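Local atomic coordinates of NADH dehydrogenase, putative (Plasmodium falciparum, PDB entry 5JWC), a protein that probably oxidises NADH and passes the electrons through its bound FAD to ubiquinone, as a type II NADH dehydrogenase of the malaria parasite. Residues P59-T64 against Y100-C105. Numbering follows the deposited sequence.
Sequences PRNYFT and YLQLEC. With FAD (flavin-adenine dinucleotide), chain C.
P59 and L103 bring the two backbones closest, with 4.8 Å between their CA atoms; from there 59-64 runs off as a loop into the short strand 62-64. On the other side, strand 99-109 is interrupted by an inverse gamma turn centred on Q102. P59 N lies 3.1 Å from L103 O, but a proline nitrogen has no hydrogen to give, so this is close packing of backbone on backbone.

P59 and Y100 carry most of the contact. The proline sets CD against L103 O and the backbone of E104. Y100 has its CG anti to the backbone N (chi1 165°), sending the phenol against N61 until Y100 OH is 3.2 Å from both N61 CA and N61 CB. R60 O and N61 CB approach the ring obliquely, and the hydroxyl hydrogen-bonds S58 O, just ahead of the loop. With chi1 at -171°, Q102 sets its CG 3.6 Å from P59 O. E173 of the second subunit packs against Y100 and Q102.

Both segments then turn to the adenosine half of FAD. C105 reads the adenine edge with its backbone: C105 N donates to FAD N1A (3.0 Å), and C105 O accepts from FAD N6A at an angle of 164°. P59 CD packs 3.4 Å from FAD N3A. T64 OG1 lies over one face of the R60 guanidinium and ribose FAD O3B over the opposite one, both displaced toward the rim; R60 NE donates a bent hydrogen bond to Y62 O (2.9 Å), while NH1 forms a salt bridge with D157.

This is the Rossmann-type FAD-binding domain of the pyridine nucleotide-disulphide oxidoreductase family. L103 packs onto 114-118 and 124-128; strand 99-109 lies between 53-57 and 114-118 in the mixed sheet, whereas 62-64 pairs with 83-85.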
# COMPACT_ATOMS: atom_id res chain seq x y z
N PRO A 59 -12.28 10.55 11.83
CA PRO A 59 -10.93 10.87 11.35
C PRO A 59 -10.47 9.90 10.26
O PRO A 59 -9.44 10.13 9.62
CB PRO A 59 -10.05 10.74 12.60
CG PRO A 59 -10.80 9.75 13.46
CD PRO A 59 -12.27 10.01 13.20
N ARG A 60 -11.24 8.84 10.05
CA ARG A 60 -10.94 7.80 9.07
C ARG A 60 -11.91 7.93 7.91
O ARG A 60 -13.13 7.76 8.09
CB ARG A 60 -11.05 6.41 9.72
CG ARG A 60 -10.32 5.28 9.02
CD ARG A 60 -10.51 3.96 9.79
NE ARG A 60 -11.88 3.48 9.69
CZ ARG A 60 -12.37 2.44 10.37
NH1 ARG A 60 -11.58 1.77 11.19
NH2 ARG A 60 -13.63 2.08 10.20
N ASN A 61 -11.41 8.22 6.71
CA ASN A 61 -12.35 8.46 5.61
C ASN A 61 -12.66 7.19 4.82
O ASN A 61 -13.17 7.24 3.70
CB ASN A 61 -11.84 9.59 4.71
CG ASN A 61 -10.77 9.14 3.76
OD1 ASN A 61 -9.93 8.31 4.11
ND2 ASN A 61 -10.78 9.70 2.56
N TYR A 62 -12.39 6.04 5.43
CA TYR A 62 -12.79 4.77 4.85
C TYR A 62 -13.39 3.89 5.95
O TYR A 62 -13.12 4.09 7.12
CB TYR A 62 -11.60 4.07 4.18
CG TYR A 62 -10.41 3.95 5.11
CD1 TYR A 62 -10.22 2.82 5.90
CD2 TYR A 62 -9.48 4.98 5.21
CE1 TYR A 62 -9.16 2.71 6.74
CE2 TYR A 62 -8.38 4.87 6.07
CZ TYR A 62 -8.24 3.73 6.84
OH TYR A 62 -7.18 3.61 7.71
N PHE A 63 -14.21 2.92 5.55
CA PHE A 63 -14.72 1.86 6.43
C PHE A 63 -13.74 0.69 6.37
O PHE A 63 -13.23 0.37 5.30
CB PHE A 63 -16.12 1.43 5.98
CG PHE A 63 -16.52 0.02 6.41
CD1 PHE A 63 -17.00 -0.23 7.69
CD2 PHE A 63 -16.44 -1.05 5.50
CE1 PHE A 63 -17.39 -1.53 8.08
CE2 PHE A 63 -16.81 -2.33 5.88
CZ PHE A 63 -17.29 -2.57 7.16
N THR A 64 -13.49 0.06 7.51
CA THR A 64 -12.60 -1.11 7.56
C THR A 64 -13.37 -2.39 7.80
O THR A 64 -14.05 -2.53 8.83
CB THR A 64 -11.55 -0.96 8.66
OG1 THR A 64 -10.76 0.20 8.41
CG2 THR A 64 -10.63 -2.23 8.75
N TYR A 100 -19.68 14.09 4.35
CA TYR A 100 -18.66 13.51 5.20
C TYR A 100 -17.60 14.56 5.53
O TYR A 100 -17.18 15.31 4.65
CB TYR A 100 -18.00 12.28 4.55
CG TYR A 100 -16.70 11.91 5.27
CD1 TYR A 100 -16.71 11.32 6.53
CD2 TYR A 100 -15.47 12.23 4.71
CE1 TYR A 100 -15.53 11.02 7.20
CE2 TYR A 100 -14.30 11.94 5.36
CZ TYR A 100 -14.32 11.34 6.60
OH TYR A 100 -13.12 11.06 7.23
N LEU A 101 -17.14 14.59 6.77
CA LEU A 101 -16.10 15.51 7.20
C LEU A 101 -15.01 14.74 7.92
O LEU A 101 -15.30 13.95 8.82
CB LEU A 101 -16.68 16.60 8.12
CG LEU A 101 -17.61 17.62 7.49
CD1 LEU A 101 -18.13 18.58 8.55
CD2 LEU A 101 -16.88 18.38 6.36
N GLN A 102 -13.75 14.96 7.55
CA GLN A 102 -12.67 14.26 8.21
C GLN A 102 -12.25 14.99 9.48
O GLN A 102 -11.34 15.82 9.47
CB GLN A 102 -11.47 14.08 7.30
CG GLN A 102 -10.42 13.17 7.91
CD GLN A 102 -9.40 12.71 6.90
OE1 GLN A 102 -9.12 11.51 6.78
NE2 GLN A 102 -8.83 13.65 6.17
N LEU A 103 -12.94 14.67 10.56
CA LEU A 103 -12.70 15.33 11.83
C LEU A 103 -12.76 14.30 12.94
O LEU A 103 -13.43 13.27 12.80
CB LEU A 103 -13.75 16.41 12.07
CG LEU A 103 -13.84 17.58 11.10
CD1 LEU A 103 -15.13 18.34 11.35
CD2 LEU A 103 -12.62 18.48 11.27
N GLU A 104 -12.07 14.58 14.04
CA GLU A 104 -12.17 13.81 15.26
C GLU A 104 -13.04 14.57 16.27
O GLU A 104 -12.76 15.73 16.58
CB GLU A 104 -10.78 13.55 15.84
CG GLU A 104 -10.79 12.92 17.21
CD GLU A 104 -9.43 12.95 17.89
OE1 GLU A 104 -8.39 12.89 17.19
OE2 GLU A 104 -9.40 13.05 19.13
N CYS A 105 -14.10 13.94 16.78
CA CYS A 105 -14.92 14.58 17.81
C CYS A 105 -14.24 14.53 19.18
O CYS A 105 -13.69 13.49 19.58
CB CYS A 105 -16.31 13.93 17.89
SG CYS A 105 -17.43 14.76 19.06
PA FAD C . -15.50 0.49 14.64
O1A FAD C . -14.12 0.24 15.17
O2A FAD C . -15.91 -0.42 13.54
O5B FAD C . -15.65 2.02 14.17
C5B FAD C . -15.37 3.10 15.03
C4B FAD C . -15.21 4.33 14.15
O4B FAD C . -15.19 5.49 14.96
C3B FAD C . -13.89 4.29 13.37
O3B FAD C . -14.13 4.78 12.07
C2B FAD C . -13.03 5.31 14.09
O2B FAD C . -12.12 5.91 13.21
C1B FAD C . -14.11 6.29 14.54
N9A FAD C . -13.74 7.16 15.66
C8A FAD C . -12.95 6.85 16.75
N7A FAD C . -12.90 7.95 17.54
C5A FAD C . -13.64 8.94 16.98
C6A FAD C . -13.92 10.23 17.38
N6A FAD C . -13.47 10.69 18.55
N1A FAD C . -14.73 11.02 16.59
C2A FAD C . -15.26 10.51 15.42
N3A FAD C . -14.98 9.21 15.03
C4A FAD C . -14.18 8.45 15.80
N1 FAD C . -16.76 -8.90 14.74
C2 FAD C . -17.55 -9.91 14.25
O2 FAD C . -18.76 -9.87 14.45
N3 FAD C . -17.01 -10.95 13.52
C4 FAD C . -15.66 -11.00 13.26
O4 FAD C . -15.21 -11.94 12.59
C4X FAD C . -14.85 -9.98 13.73
N5 FAD C . -13.50 -9.99 13.50
C5X FAD C . -12.71 -8.95 13.98
C6 FAD C . -11.35 -8.95 13.73
C7 FAD C . -10.53 -7.93 14.20
C7M FAD C . -9.05 -7.97 13.91
C8 FAD C . -11.09 -6.88 14.94
C8M FAD C . -10.23 -5.77 15.46
C9 FAD C . -12.46 -6.89 15.19
C9A FAD C . -13.27 -7.91 14.71
N10 FAD C . -14.64 -7.92 14.96
C10 FAD C . -15.41 -8.93 14.47
C1' FAD C . -15.28 -6.85 15.79
C2' FAD C . -15.76 -5.63 15.04
O2' FAD C . -14.68 -5.09 14.33
C3' FAD C . -16.20 -4.61 16.07
O3' FAD C . -17.14 -5.16 16.96
C4' FAD C . -16.79 -3.44 15.30
O4' FAD C . -15.71 -2.77 14.71
C5' FAD C . -17.59 -2.49 16.17
O5' FAD C . -18.15 -1.51 15.33
P FAD C . -18.12 0.04 15.78
O1P FAD C . -18.86 0.86 14.75
O2P FAD C . -18.69 0.09 17.17
O3P FAD C . -16.55 0.41 15.87